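Local coordinates for Serine/threonine-protein kinase-like protein ACR4 (PDB 7A0J) that controls formative cell division in root meristems as a receptor kinase that responds to the CLE40 peptide, and is represented here by its extracellular propeller domain, at residues Gly44-Ile49 with Gly60-Ser65; Gly56-Leu61 with Tyr69-Ser74; Ser142-Ser147 with Ile184-Tyr189; His190-Leu195 with Val202-Lys207; Ile270-Leu275 with Ser292-Gly297. All blocks are in the same frame, centred on the assembly; numbering follows the deposited sequence.

Contact 1 (Gly44-Ile49 with Gly60-Ser65); sequences GHLQFI and GLLMLS
The ring of Phe48 lies against the backbone of strand 57-62: Leu61 N sits at its edge, in the ring plane, while Gly60 CA, Leu61 O and Leu62 CD2 approach obliquely. The nearest ring atom to glycine is Phe48 CD2, 3.5 Å from Gly60 CA, and a CB modelled at that glycine would collide with it. Further out, Phe48 CE2 meets Leu62 CD2 at 3.6 Å, the two side chains running side by side in the same direction. Chi1 of Phe48 (-63°) sets CG beside its own backbone N, and the rim beyond comes to rest on the neighbouring strand. Trp71 and Tyr69 of strand 68-72 also pack against this ring.

On the far side of the backbone, Ile49 CD1 touches Leu61 CD2 at 3.6 Å, and Ile49 CG2 meets Met63 CG at 3.6 Å with the two side chains crossing at about a right angle. Two backbone bonds flank the non-hydrogen-bonded pair Phe48-Leu62: Ile49 N to Leu61 O, 3.0 Å, and Met63 N to Gln47 O, 3.0 Å. The second donor stands well above the carbonyl plane. A water donates to that same Gln47 O at 2.9 Å and accepts from Leu64 N. An alanine at Phe48 would probably open a gap beside Gly60 CA and Leu62 CD2, leaving Trp71 without its ring partner.

Chemically, this hairpin edge of a propeller blade combines a short antiparallel pairing with apolar cover on both sides, and Gln47 O, gripped by an amide and a water, carries the polar link to the departing turn.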
# COMPACT_ATOMS: atom_id res chain seq x y z
N GLY A 44 -17.34 -1.90 -12.05
CA GLY A 44 -18.37 -0.91 -11.69
C GLY A 44 -19.26 -1.40 -10.56
O GLY A 44 -19.93 -0.55 -9.93
N HIS A 45 -19.29 -2.72 -10.30
CA HIS A 45 -20.28 -3.39 -9.42
C HIS A 45 -19.60 -4.25 -8.33
O HIS A 45 -20.28 -4.51 -7.32
CB HIS A 45 -21.25 -4.21 -10.27
CG HIS A 45 -21.92 -3.42 -11.35
ND1 HIS A 45 -23.10 -2.74 -11.14
CD2 HIS A 45 -21.58 -3.19 -12.63
CE1 HIS A 45 -23.47 -2.13 -12.25
NE2 HIS A 45 -22.55 -2.39 -13.18
N LEU A 46 -18.35 -4.68 -8.52
CA LEU A 46 -17.60 -5.47 -7.50
C LEU A 46 -17.24 -4.56 -6.33
O LEU A 46 -16.69 -3.47 -6.57
CB LEU A 46 -16.34 -6.09 -8.12
CG LEU A 46 -16.56 -7.21 -9.13
CD1 LEU A 46 -15.22 -7.79 -9.57
CD2 LEU A 46 -17.45 -8.31 -8.57
N GLN A 47 -17.53 -5.00 -5.10
CA GLN A 47 -17.25 -4.24 -3.85
C GLN A 47 -15.90 -4.69 -3.29
O GLN A 47 -15.57 -5.89 -3.41
CB GLN A 47 -18.39 -4.43 -2.85
CG GLN A 47 -19.70 -3.80 -3.32
CD GLN A 47 -20.89 -4.27 -2.52
OE1 GLN A 47 -21.54 -3.50 -1.82
NE2 GLN A 47 -21.18 -5.56 -2.63
N PHE A 48 -15.15 -3.75 -2.72
CA PHE A 48 -13.79 -3.95 -2.16
C PHE A 48 -13.72 -3.35 -0.75
O PHE A 48 -14.43 -2.36 -0.48
CB PHE A 48 -12.73 -3.31 -3.06
CG PHE A 48 -12.66 -3.91 -4.45
CD1 PHE A 48 -13.45 -3.42 -5.48
CD2 PHE A 48 -11.80 -4.96 -4.71
CE1 PHE A 48 -13.37 -3.97 -6.75
CE2 PHE A 48 -11.73 -5.51 -5.99
CZ PHE A 48 -12.51 -5.02 -7.00
N ILE A 49 -12.89 -3.93 0.11
CA ILE A 49 -12.63 -3.43 1.50
C ILE A 49 -11.24 -2.79 1.55
O ILE A 49 -10.95 -2.12 2.56
CB ILE A 49 -12.83 -4.55 2.55
CG1 ILE A 49 -12.00 -5.81 2.26
CG2 ILE A 49 -14.31 -4.87 2.69
CD1 ILE A 49 -12.27 -6.95 3.21
N GLY A 60 -7.43 -5.17 -5.43
CA GLY A 60 -8.31 -4.94 -4.27
C GLY A 60 -8.64 -6.25 -3.58
O GLY A 60 -8.57 -7.31 -4.24
N LEU A 61 -8.97 -6.18 -2.29
CA LEU A 61 -9.54 -7.31 -1.52
C LEU A 61 -11.07 -7.26 -1.68
O LEU A 61 -11.67 -6.28 -1.20
CB LEU A 61 -9.12 -7.20 -0.05
CG LEU A 61 -9.58 -8.33 0.87
CD1 LEU A 61 -9.18 -9.69 0.31
CD2 LEU A 61 -9.02 -8.14 2.27
N LEU A 62 -11.65 -8.25 -2.36
CA LEU A 62 -13.11 -8.35 -2.62
C LEU A 62 -13.85 -8.49 -1.28
O LEU A 62 -13.40 -9.28 -0.44
CB LEU A 62 -13.40 -9.55 -3.53
CG LEU A 62 -12.98 -9.39 -4.99
CD1 LEU A 62 -13.02 -10.73 -5.72
CD2 LEU A 62 -13.87 -8.38 -5.70
N MET A 63 -14.94 -7.74 -1.12
CA MET A 63 -15.71 -7.63 0.16
C MET A 63 -16.41 -8.96 0.46
O MET A 63 -16.47 -9.32 1.65
CB MET A 63 -16.75 -6.51 0.07
CG MET A 63 -17.42 -6.21 1.39
SD MET A 63 -18.54 -4.79 1.27
CE MET A 63 -19.93 -5.55 0.43
N LEU A 64 -16.93 -9.65 -0.56
CA LEU A 64 -17.77 -10.87 -0.39
C LEU A 64 -16.89 -12.12 -0.32
O LEU A 64 -17.00 -12.86 0.68
CB LEU A 64 -18.77 -10.96 -1.54
CG LEU A 64 -19.75 -9.78 -1.65
CD1 LEU A 64 -20.69 -9.96 -2.83
CD2 LEU A 64 -20.54 -9.60 -0.37
N SER A 65 -16.04 -12.35 -1.32
CA SER A 65 -15.22 -13.58 -1.48
C SER A 65 -13.93 -13.50 -0.65
O SER A 65 -13.35 -14.56 -0.36
CB SER A 65 -14.91 -13.85 -2.93
OG SER A 65 -14.01 -12.87 -3.43
O HOH W 1 -17.18 -8.25 -3.53

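Contact 2 (Gly56-Leu61 with Tyr69-Ser74); sequences GFMCGL and YCWGNS. With EDO (1,2-ethanediol), chain G.
Met58 and Trp71 exchange two nearly straight backbone hydrogen bonds, Trp71 N to Met58 O at 2.8 Å and Met58 N to Trp71 O at 2.9 Å. Gly60 and Tyr69 form a second reciprocal pair, more bent at 148° in both N-H...O angles. Beyond Gly72, Asn73 N still reaches Gly56 O at 2.9 Å, carrying the pairing past strand 69-72. At the periphery, Tyr69 OH is bonded to O2 of an ethanediol, probably from the crystallisation liquor; either hydroxyl could donate.

Four antiparallel bridges make this a beta hairpin, the outer part of one blade of the propeller. Cys59 and Cys70 occupy a non-hydrogen-bonded position and are joined by a disulfide, SG to SG 2.0 Å, although Cys59 is modelled in two conformers.

Met58 and Trp71 project from the face away from the disulfide, side by side. Trp71 CG lies between its backbone N and carbonyl carbon (chi1 63°), and beyond it the indole folds back across the hairpin: Met58 CB stands over the six-membered ring, 4.2 Å from its centroid, and Met58 CG approaches CZ2 of Trp71 at 3.4 Å. Met58 O also lies over one indole face, offset toward the rim. Ala8 and Ser10 of strand 7-10 and Ile38 of helix 36-41 pack against Met58. At the open end of the hairpin, Phe57 CD1 meets Ser74 CB obliquely at 3.9 Å.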
# COMPACT_ATOMS: atom_id res chain seq x y z
N GLY A 56 1.44 -1.22 -13.72
CA GLY A 56 0.53 -1.64 -14.80
C GLY A 56 -0.75 -2.28 -14.29
O GLY A 56 -1.57 -2.69 -15.14
N PHE A 57 -0.96 -2.36 -12.97
CA PHE A 57 -2.13 -3.05 -12.38
C PHE A 57 -2.57 -2.39 -11.07
O PHE A 57 -1.72 -1.87 -10.32
CB PHE A 57 -1.82 -4.54 -12.18
CG PHE A 57 -0.75 -4.82 -11.15
CD1 PHE A 57 0.58 -4.92 -11.52
CD2 PHE A 57 -1.08 -4.99 -9.82
CE1 PHE A 57 1.56 -5.17 -10.58
CE2 PHE A 57 -0.10 -5.24 -8.87
CZ PHE A 57 1.22 -5.34 -9.25
N MET A 58 -3.88 -2.42 -10.82
CA MET A 58 -4.53 -2.11 -9.53
C MET A 58 -5.12 -3.41 -8.98
O MET A 58 -5.65 -4.19 -9.80
CB MET A 58 -5.64 -1.07 -9.73
CG MET A 58 -6.40 -0.70 -8.47
SD MET A 58 -5.35 -0.09 -7.14
CE MET A 58 -4.68 1.41 -7.86
N CYS A 59 -4.99 -3.66 -7.68
CA CYS A 59 -5.62 -4.83 -7.01
C CYS A 59 -6.46 -4.35 -5.82
O CYS A 59 -6.20 -3.25 -5.31
CB CYS A 59 -4.61 -5.87 -6.53
SG CYS A 59 -3.45 -6.41 -7.81
N GLY A 60 -7.43 -5.17 -5.43
CA GLY A 60 -8.31 -4.94 -4.27
C GLY A 60 -8.64 -6.25 -3.58
O GLY A 60 -8.57 -7.31 -4.24
N LEU A 61 -8.97 -6.18 -2.29
CA LEU A 61 -9.54 -7.31 -1.52
C LEU A 61 -11.07 -7.26 -1.68
O LEU A 61 -11.67 -6.28 -1.20
CB LEU A 61 -9.12 -7.20 -0.05
CG LEU A 61 -9.58 -8.33 0.87
CD1 LEU A 61 -9.18 -9.69 0.31
CD2 LEU A 61 -9.02 -8.14 2.27
N TYR A 69 -8.24 -9.41 -6.25
CA TYR A 69 -8.75 -9.20 -7.63
C TYR A 69 -8.03 -8.00 -8.25
O TYR A 69 -8.21 -6.87 -7.75
CB TYR A 69 -10.27 -8.99 -7.62
CG TYR A 69 -10.89 -8.96 -8.99
CD1 TYR A 69 -11.28 -10.13 -9.62
CD2 TYR A 69 -11.09 -7.77 -9.67
CE1 TYR A 69 -11.86 -10.12 -10.88
CE2 TYR A 69 -11.67 -7.74 -10.93
CZ TYR A 69 -12.05 -8.92 -11.54
OH TYR A 69 -12.62 -8.91 -12.78
N CYS A 70 -7.23 -8.25 -9.28
CA CYS A 70 -6.41 -7.23 -9.99
C CYS A 70 -7.01 -6.94 -11.37
O CYS A 70 -7.59 -7.86 -11.98
CB CYS A 70 -4.96 -7.69 -10.13
SG CYS A 70 -4.20 -8.16 -8.55
N TRP A 71 -6.87 -5.70 -11.83
CA TRP A 71 -7.25 -5.27 -13.20
C TRP A 71 -6.18 -4.31 -13.75
O TRP A 71 -5.44 -3.71 -12.94
CB TRP A 71 -8.66 -4.67 -13.23
CG TRP A 71 -8.85 -3.41 -12.43
CD1 TRP A 71 -8.85 -2.14 -12.90
CD2 TRP A 71 -9.13 -3.32 -11.02
NE1 TRP A 71 -9.09 -1.25 -11.89
CE2 TRP A 71 -9.27 -1.95 -10.72
CE3 TRP A 71 -9.27 -4.25 -9.98
CZ2 TRP A 71 -9.53 -1.49 -9.43
CZ3 TRP A 71 -9.54 -3.80 -8.71
CH2 TRP A 71 -9.66 -2.43 -8.44
N GLY A 72 -6.10 -4.21 -15.07
CA GLY A 72 -5.00 -3.56 -15.81
C GLY A 72 -4.36 -4.54 -16.77
O GLY A 72 -5.07 -5.44 -17.27
N ASN A 73 -3.06 -4.38 -17.02
CA ASN A 73 -2.30 -5.22 -17.98
C ASN A 73 -0.82 -5.20 -17.56
O ASN A 73 -0.16 -4.16 -17.75
CB ASN A 73 -2.52 -4.75 -19.42
CG ASN A 73 -2.13 -5.79 -20.45
OD1 ASN A 73 -1.43 -6.75 -20.14
ND2 ASN A 73 -2.58 -5.61 -21.68
N SER A 74 -0.34 -6.32 -17.01
CA SER A 74 1.06 -6.51 -16.53
C SER A 74 1.65 -7.76 -17.18
O SER A 74 0.95 -8.78 -17.25
CB SER A 74 1.10 -6.60 -15.03
OG SER A 74 2.41 -6.92 -14.58
C1 EDO G . -15.15 -6.89 -14.72
O1 EDO G . -15.55 -7.79 -13.71
C2 EDO G . -14.06 -5.98 -14.29
O2 EDO G . -12.87 -6.64 -13.91

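Contact 3 (Ser142-Ser147 with Ile184-Tyr189); sequences SLSAGS and IAAGGY
Ser144 faces Ala186 across the seam between two successive blades of the beta-propeller, those holding the fourth and fifth repeats. Their strands 142-145 and 184-186 run nearly parallel, 22° apart with axes 5.6 Å apart at closest approach, and lie near the centre of the chain. Ser144 CB comes first: it is 3.7 Å from Ala186 N, and it also touches Ala186 CB and Ile184 CD1. With OG anti to its backbone N (chi1 -152°), the hydroxyl is directed across the seam. There OG accepts a nearly straight bond from Ala186 N at 2.9 Å, while Ala185 CA lies close by. The same hydroxyl is hydrogen-bonded to Ser3 OG of the N-terminal strand, which ties three parts of the chain at one oxygen. An alanine at Ser144 would probably leave Ala186 N without this acceptor and would take from Ser3 OG one of its partners, although CB would keep its packing.

Ile184 CD1 rests 3.5 Å from Ser142 O, and Ala186 CB is pressed to 3.3 Å from Ala145 O. Where the strands end, the two loops meet backbone to backbone: Gly146 CA makes a CA-H...O contact with Gly187 O, and a side chain on Gly146 would be tight against that carbonyl. One step on, Ser147 N donates to Gly188 O at 3.0 Å.

Ser147 OG has its own polar partner in Asp98 OD2, and this oxygen stands over one face of the Tyr189 ring, offset toward the rim, 4.0 Å from Tyr189 CZ.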
# COMPACT_ATOMS: atom_id res chain seq x y z
N SER A 142 -0.85 -5.74 8.80
CA SER A 142 -0.34 -4.49 8.17
C SER A 142 0.72 -4.81 7.11
O SER A 142 1.83 -4.25 7.20
CB SER A 142 0.18 -3.54 9.22
OG SER A 142 -0.82 -3.26 10.19
N LEU A 143 0.39 -5.69 6.16
CA LEU A 143 1.24 -6.00 4.98
C LEU A 143 1.57 -4.69 4.24
O LEU A 143 0.67 -3.83 4.12
CB LEU A 143 0.51 -6.98 4.05
CG LEU A 143 0.91 -8.45 4.17
CD1 LEU A 143 0.72 -8.96 5.58
CD2 LEU A 143 0.12 -9.30 3.18
N SER A 144 2.82 -4.55 3.78
CA SER A 144 3.30 -3.39 2.99
C SER A 144 4.40 -3.87 2.03
O SER A 144 5.35 -4.52 2.50
CB SER A 144 3.78 -2.28 3.87
OG SER A 144 3.64 -1.02 3.23
N ALA A 145 4.25 -3.55 0.74
CA ALA A 145 5.08 -4.09 -0.37
C ALA A 145 6.11 -3.04 -0.81
O ALA A 145 5.72 -1.87 -1.02
CB ALA A 145 4.19 -4.49 -1.51
N GLY A 146 7.37 -3.46 -0.94
CA GLY A 146 8.44 -2.72 -1.63
C GLY A 146 8.61 -3.21 -3.06
O GLY A 146 7.76 -3.99 -3.51
N SER A 147 9.67 -2.77 -3.74
CA SER A 147 9.98 -3.14 -5.15
C SER A 147 10.38 -4.62 -5.22
O SER A 147 9.88 -5.32 -6.12
CB SER A 147 11.06 -2.26 -5.73
OG SER A 147 10.59 -0.93 -5.89
N ILE A 184 3.18 0.93 9.27
CA ILE A 184 4.37 0.90 8.36
C ILE A 184 3.92 1.22 6.93
O ILE A 184 2.74 0.96 6.60
CB ILE A 184 5.13 -0.44 8.44
CG1 ILE A 184 4.22 -1.64 8.14
CG2 ILE A 184 5.82 -0.58 9.79
CD1 ILE A 184 4.98 -2.86 7.68
N ALA A 185 4.83 1.77 6.13
CA ALA A 185 4.64 2.05 4.69
C ALA A 185 5.95 1.74 3.95
O ALA A 185 6.90 2.55 4.06
CB ALA A 185 4.21 3.48 4.48
N ALA A 186 6.00 0.60 3.26
CA ALA A 186 7.11 0.20 2.38
C ALA A 186 7.12 1.11 1.15
O ALA A 186 6.03 1.36 0.59
CB ALA A 186 6.98 -1.26 2.00
N GLY A 187 8.30 1.62 0.79
CA GLY A 187 8.56 2.29 -0.50
C GLY A 187 9.34 1.37 -1.42
O GLY A 187 9.35 0.15 -1.15
N GLY A 188 9.99 1.92 -2.45
CA GLY A 188 10.80 1.16 -3.41
C GLY A 188 11.87 0.33 -2.72
O GLY A 188 11.86 -0.91 -2.89
N TYR A 189 12.76 0.98 -1.97
CA TYR A 189 13.97 0.36 -1.36
C TYR A 189 14.15 0.86 0.08
O TYR A 189 15.30 0.94 0.56
CB TYR A 189 15.19 0.65 -2.24
CG TYR A 189 14.95 0.40 -3.71
CD1 TYR A 189 15.14 -0.86 -4.26
CD2 TYR A 189 14.49 1.41 -4.55
CE1 TYR A 189 14.90 -1.11 -5.60
CE2 TYR A 189 14.25 1.18 -5.89
CZ TYR A 189 14.46 -0.09 -6.42
OH TYR A 189 14.22 -0.32 -7.74
O HOH W 2 0.91 -1.61 6.56

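Contact 4 (His190-Leu195 with Val202-Lys207); sequences HVCGIL and VLCWGK
Val191 and Trp205 form the dense part of this contact, side by side on one face of the paired strands. Trp205 CG lies between its backbone N and carbonyl carbon (chi1 70°), and the indole beyond meets Val191, whose CB stands over the six-membered ring, 4.0 Å from its centroid and 24° off the normal, a CH-pi arrangement. Val191 O lies over the same ring, offset toward its rim and 3.3 Å from Trp205 CE3. The opposite face is closed by covalent bonding: Cys192 SG and Cys204 SG are 2.0 Å apart with the disulfide torsion at 114°, and Val202 CG2 packs on Cys192 CB.

The strands form a beta hairpin, the middle strand and one edge strand of a three-stranded propeller blade, with reciprocal backbone bonds at Val191-Trp205 and Gly193-Leu203. The latter pair is short, 2.7 Å from Gly193 N to Leu203 O and equally from Leu203 N to Gly193 O.

Toward the turn the packing thins, and Leu195 CD2 comes only to 4.4 Å from Leu203 CD2, although Phe181 touches both leucines. At the other end Lys207 is exposed, its side chain unmodelled past CB. Beside it, Gly206 lies 4.0 Å CA to CA from His190, where a CB would clash with His190 CA.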
# COMPACT_ATOMS: atom_id res chain seq x y z
N HIS A 190 13.04 1.17 0.75
CA HIS A 190 13.00 1.64 2.16
C HIS A 190 11.65 1.29 2.78
O HIS A 190 10.70 0.99 2.02
CB HIS A 190 13.25 3.15 2.23
CG HIS A 190 12.04 3.97 1.94
ND1 HIS A 190 11.70 4.36 0.66
CD2 HIS A 190 11.06 4.43 2.75
CE1 HIS A 190 10.58 5.05 0.70
NE2 HIS A 190 10.16 5.10 1.96
N VAL A 191 11.57 1.34 4.11
CA VAL A 191 10.31 1.28 4.89
C VAL A 191 10.33 2.45 5.88
O VAL A 191 11.39 2.68 6.49
CB VAL A 191 10.14 -0.06 5.62
CG1 VAL A 191 8.79 -0.17 6.31
CG2 VAL A 191 10.37 -1.25 4.69
N CYS A 192 9.21 3.18 5.99
CA CYS A 192 8.95 4.16 7.07
C CYS A 192 7.86 3.59 7.99
O CYS A 192 6.88 3.03 7.46
CB CYS A 192 8.54 5.52 6.53
SG CYS A 192 9.88 6.38 5.67
N GLY A 193 8.06 3.70 9.30
CA GLY A 193 7.11 3.23 10.33
C GLY A 193 6.80 4.33 11.32
O GLY A 193 7.74 5.02 11.76
N ILE A 194 5.51 4.51 11.64
CA ILE A 194 5.05 5.39 12.75
C ILE A 194 5.17 4.58 14.05
O ILE A 194 4.46 3.57 14.17
CB ILE A 194 3.62 5.91 12.50
CG1 ILE A 194 3.53 6.69 11.18
CG2 ILE A 194 3.12 6.73 13.67
CD1 ILE A 194 2.13 7.05 10.76
N LEU A 195 6.08 4.99 14.94
CA LEU A 195 6.34 4.30 16.24
C LEU A 195 5.04 4.27 17.05
O LEU A 195 4.26 5.24 16.95
CB LEU A 195 7.44 5.04 17.00
CG LEU A 195 8.85 4.90 16.43
CD1 LEU A 195 9.79 5.92 17.05
CD2 LEU A 195 9.39 3.49 16.63
N VAL A 202 7.88 9.18 13.15
CA VAL A 202 8.19 8.29 11.99
C VAL A 202 9.65 7.83 12.08
O VAL A 202 10.50 8.65 12.47
CB VAL A 202 7.88 8.98 10.65
CG1 VAL A 202 8.93 10.01 10.27
CG2 VAL A 202 7.72 7.96 9.53
N LEU A 203 9.91 6.57 11.74
CA LEU A 203 11.28 5.99 11.62
C LEU A 203 11.41 5.35 10.23
O LEU A 203 10.53 4.53 9.89
CB LEU A 203 11.48 4.97 12.74
CG LEU A 203 12.93 4.68 13.13
CD1 LEU A 203 13.60 5.91 13.71
CD2 LEU A 203 13.01 3.52 14.11
N CYS A 204 12.45 5.71 9.47
CA CYS A 204 12.68 5.27 8.07
C CYS A 204 14.06 4.61 7.95
O CYS A 204 15.03 5.15 8.50
CB CYS A 204 12.57 6.43 7.10
SG CYS A 204 10.97 7.27 7.14
N TRP A 205 14.12 3.48 7.23
CA TRP A 205 15.35 2.67 7.03
C TRP A 205 15.27 1.95 5.68
O TRP A 205 14.16 1.85 5.14
CB TRP A 205 15.52 1.68 8.19
CG TRP A 205 14.51 0.58 8.20
CD1 TRP A 205 14.66 -0.67 7.67
CD2 TRP A 205 13.19 0.62 8.77
NE1 TRP A 205 13.52 -1.41 7.88
CE2 TRP A 205 12.61 -0.65 8.54
CE3 TRP A 205 12.44 1.59 9.45
CZ2 TRP A 205 11.32 -0.97 8.98
CZ3 TRP A 205 11.17 1.27 9.88
CH2 TRP A 205 10.62 0.01 9.64
N GLY A 206 16.41 1.45 5.18
CA GLY A 206 16.50 0.65 3.94
C GLY A 206 17.78 0.93 3.17
O GLY A 206 18.68 1.57 3.73
N LYS A 207 17.84 0.45 1.92
CA LYS A 207 19.00 0.60 1.00
C LYS A 207 19.11 2.07 0.57
O LYS A 207 20.21 2.63 0.74
CB LYS A 207 18.84 -0.32 -0.21

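Contact 5 (Ile270-Leu275 with Ser292-Gly297); sequences IGFYDL and SPVCWG
The two backbones stay well apart, Phe272 CA 9.6 Å from Val294 CA and Leu275 CA 9.5 Å from Cys295 CA, and side chains alone bridge the gap. With CG anti to the carbonyl carbon (chi1 -59°), Phe272 reaches toward Trp296 tip to tip, bringing CZ to 3.9 Å from Trp296 CZ3. The planes are near parallel, 26° apart, yet slid so far that the rings barely overlap; phenyl and six-membered indole centroids are 5.8 Å apart. Val294 CG1 lies at the edge of the Phe272 ring, near its plane, 4.1 Å from CZ. The Leu275 side chain crosses that of Trp296 at about a right angle and sets CD2 at the indole edge, near its plane, 4.0 Å from CH2. Ile270 CG2 lies over one face of the Phe272 ring, offset toward the rim, and Ile270 CD1 extends to 4.3 Å from Val294 CG1. The atoms that meet across the gap are all carbon, so the contact is apolar packing; Trp296 NE1 bonds weakly to Pro265 O instead.

Within the three-stranded propeller blade of the seventh repeat, the contact links the loop leading into strand 274-277, and Leu275 on that strand, with strand 294-297 across strand 281-285. That central strand hydrogen-bonds to both sides, through Val285 to Asp274 and Gly284 to Val294. The preceding blade covers the aromatic pair, Ile246 against Phe272 and Ala253 touching both rings.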
# COMPACT_ATOMS: atom_id res chain seq x y z
N ILE A 270 -2.91 22.77 2.35
CA ILE A 270 -4.02 21.76 2.25
C ILE A 270 -4.00 20.86 3.49
O ILE A 270 -2.90 20.57 3.99
CB ILE A 270 -3.90 20.93 0.96
CG1 ILE A 270 -3.73 21.81 -0.29
CG2 ILE A 270 -5.08 19.98 0.82
CD1 ILE A 270 -3.37 21.04 -1.53
N GLY A 271 -5.18 20.43 3.94
CA GLY A 271 -5.36 19.39 4.97
C GLY A 271 -5.99 18.14 4.40
O GLY A 271 -7.23 18.12 4.22
N PHE A 272 -5.17 17.12 4.10
CA PHE A 272 -5.60 15.79 3.60
C PHE A 272 -5.98 14.90 4.79
O PHE A 272 -5.43 15.12 5.89
CB PHE A 272 -4.49 15.12 2.80
CG PHE A 272 -4.02 15.89 1.59
CD1 PHE A 272 -4.81 16.00 0.46
CD2 PHE A 272 -2.77 16.49 1.58
CE1 PHE A 272 -4.37 16.70 -0.66
CE2 PHE A 272 -2.33 17.19 0.46
CZ PHE A 272 -3.13 17.29 -0.65
N TYR A 273 -6.89 13.95 4.58
CA TYR A 273 -7.27 12.91 5.58
C TYR A 273 -6.56 11.59 5.26
O TYR A 273 -6.59 10.69 6.12
CB TYR A 273 -8.79 12.78 5.70
CG TYR A 273 -9.48 11.98 4.62
CD1 TYR A 273 -9.48 10.60 4.63
CD2 TYR A 273 -10.19 12.61 3.61
CE1 TYR A 273 -10.13 9.86 3.66
CE2 TYR A 273 -10.84 11.89 2.62
CZ TYR A 273 -10.81 10.51 2.65
OH TYR A 273 -11.46 9.79 1.68
N ASP A 274 -5.95 11.46 4.07
CA ASP A 274 -5.18 10.25 3.67
C ASP A 274 -4.29 10.56 2.46
O ASP A 274 -4.59 11.52 1.72
CB ASP A 274 -6.13 9.08 3.37
CG ASP A 274 -5.51 7.71 3.59
OD1 ASP A 274 -4.29 7.65 3.86
OD2 ASP A 274 -6.26 6.72 3.50
N LEU A 275 -3.22 9.77 2.28
CA LEU A 275 -2.27 9.86 1.14
C LEU A 275 -2.13 8.48 0.48
O LEU A 275 -2.39 7.47 1.16
CB LEU A 275 -0.89 10.33 1.63
CG LEU A 275 -0.80 11.76 2.15
CD1 LEU A 275 0.62 12.08 2.57
CD2 LEU A 275 -1.29 12.76 1.12
N SER A 292 -11.46 14.55 -9.60
CA SER A 292 -10.16 13.88 -9.86
C SER A 292 -9.21 14.20 -8.71
O SER A 292 -9.36 15.23 -8.05
CB SER A 292 -9.60 14.27 -11.20
OG SER A 292 -9.29 15.66 -11.25
N PRO A 293 -8.20 13.35 -8.43
CA PRO A 293 -7.39 13.49 -7.22
C PRO A 293 -6.36 14.62 -7.27
O PRO A 293 -5.94 14.99 -8.36
CB PRO A 293 -6.69 12.12 -7.12
CG PRO A 293 -6.54 11.69 -8.56
CD PRO A 293 -7.78 12.21 -9.26
N VAL A 294 -5.98 15.14 -6.10
CA VAL A 294 -4.90 16.16 -5.93
C VAL A 294 -3.57 15.40 -5.84
O VAL A 294 -3.32 14.76 -4.80
CB VAL A 294 -5.13 17.04 -4.68
CG1 VAL A 294 -4.06 18.11 -4.55
CG2 VAL A 294 -6.52 17.67 -4.68
N CYS A 295 -2.75 15.47 -6.90
CA CYS A 295 -1.48 14.71 -7.03
C CYS A 295 -0.34 15.66 -7.42
O CYS A 295 -0.60 16.66 -8.11
CB CYS A 295 -1.60 13.60 -8.07
SG CYS A 295 -3.02 12.51 -7.77
N TRP A 296 0.88 15.32 -6.99
CA TRP A 296 2.13 16.08 -7.27
C TRP A 296 3.29 15.10 -7.48
O TRP A 296 3.29 14.04 -6.82
CB TRP A 296 2.39 17.10 -6.17
CG TRP A 296 2.75 16.52 -4.83
CD1 TRP A 296 3.99 16.27 -4.34
CD2 TRP A 296 1.82 16.12 -3.80
NE1 TRP A 296 3.91 15.74 -3.08
CE2 TRP A 296 2.59 15.64 -2.72
CE3 TRP A 296 0.43 16.12 -3.69
CZ2 TRP A 296 2.01 15.17 -1.55
CZ3 TRP A 296 -0.15 15.66 -2.53
CH2 TRP A 296 0.63 15.18 -1.47
N GLY A 297 4.21 15.45 -8.38
CA GLY A 297 5.40 14.64 -8.72
C GLY A 297 6.59 15.05 -7.87
O GLY A 297 6.69 16.24 -7.53

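How the contacts relate
Contacts 1 and 2 belong to one blade: they share Gly60 and Leu61 on strand 57-62, their centres are 13 Å apart, and Leu62 CD1 packs on Tyr69 CB at 3.8 Å. Contacts 3 and 4 are also neighbours, with centres 9 Å apart, where Ala185 N and Cys192 O, 2.8 Å from each other, probably form a hydrogen bond within the blade of the fifth repeat. These two groups sit far apart: contacts 1 and 4 are 30 Å from centre to centre, on opposite sides of the chain's centre. Contact 5, in another blade, lies 20 Å from contact 3 and 24 Å from contact 1 between centres. The kinase domain is absent from this ectodomain chain.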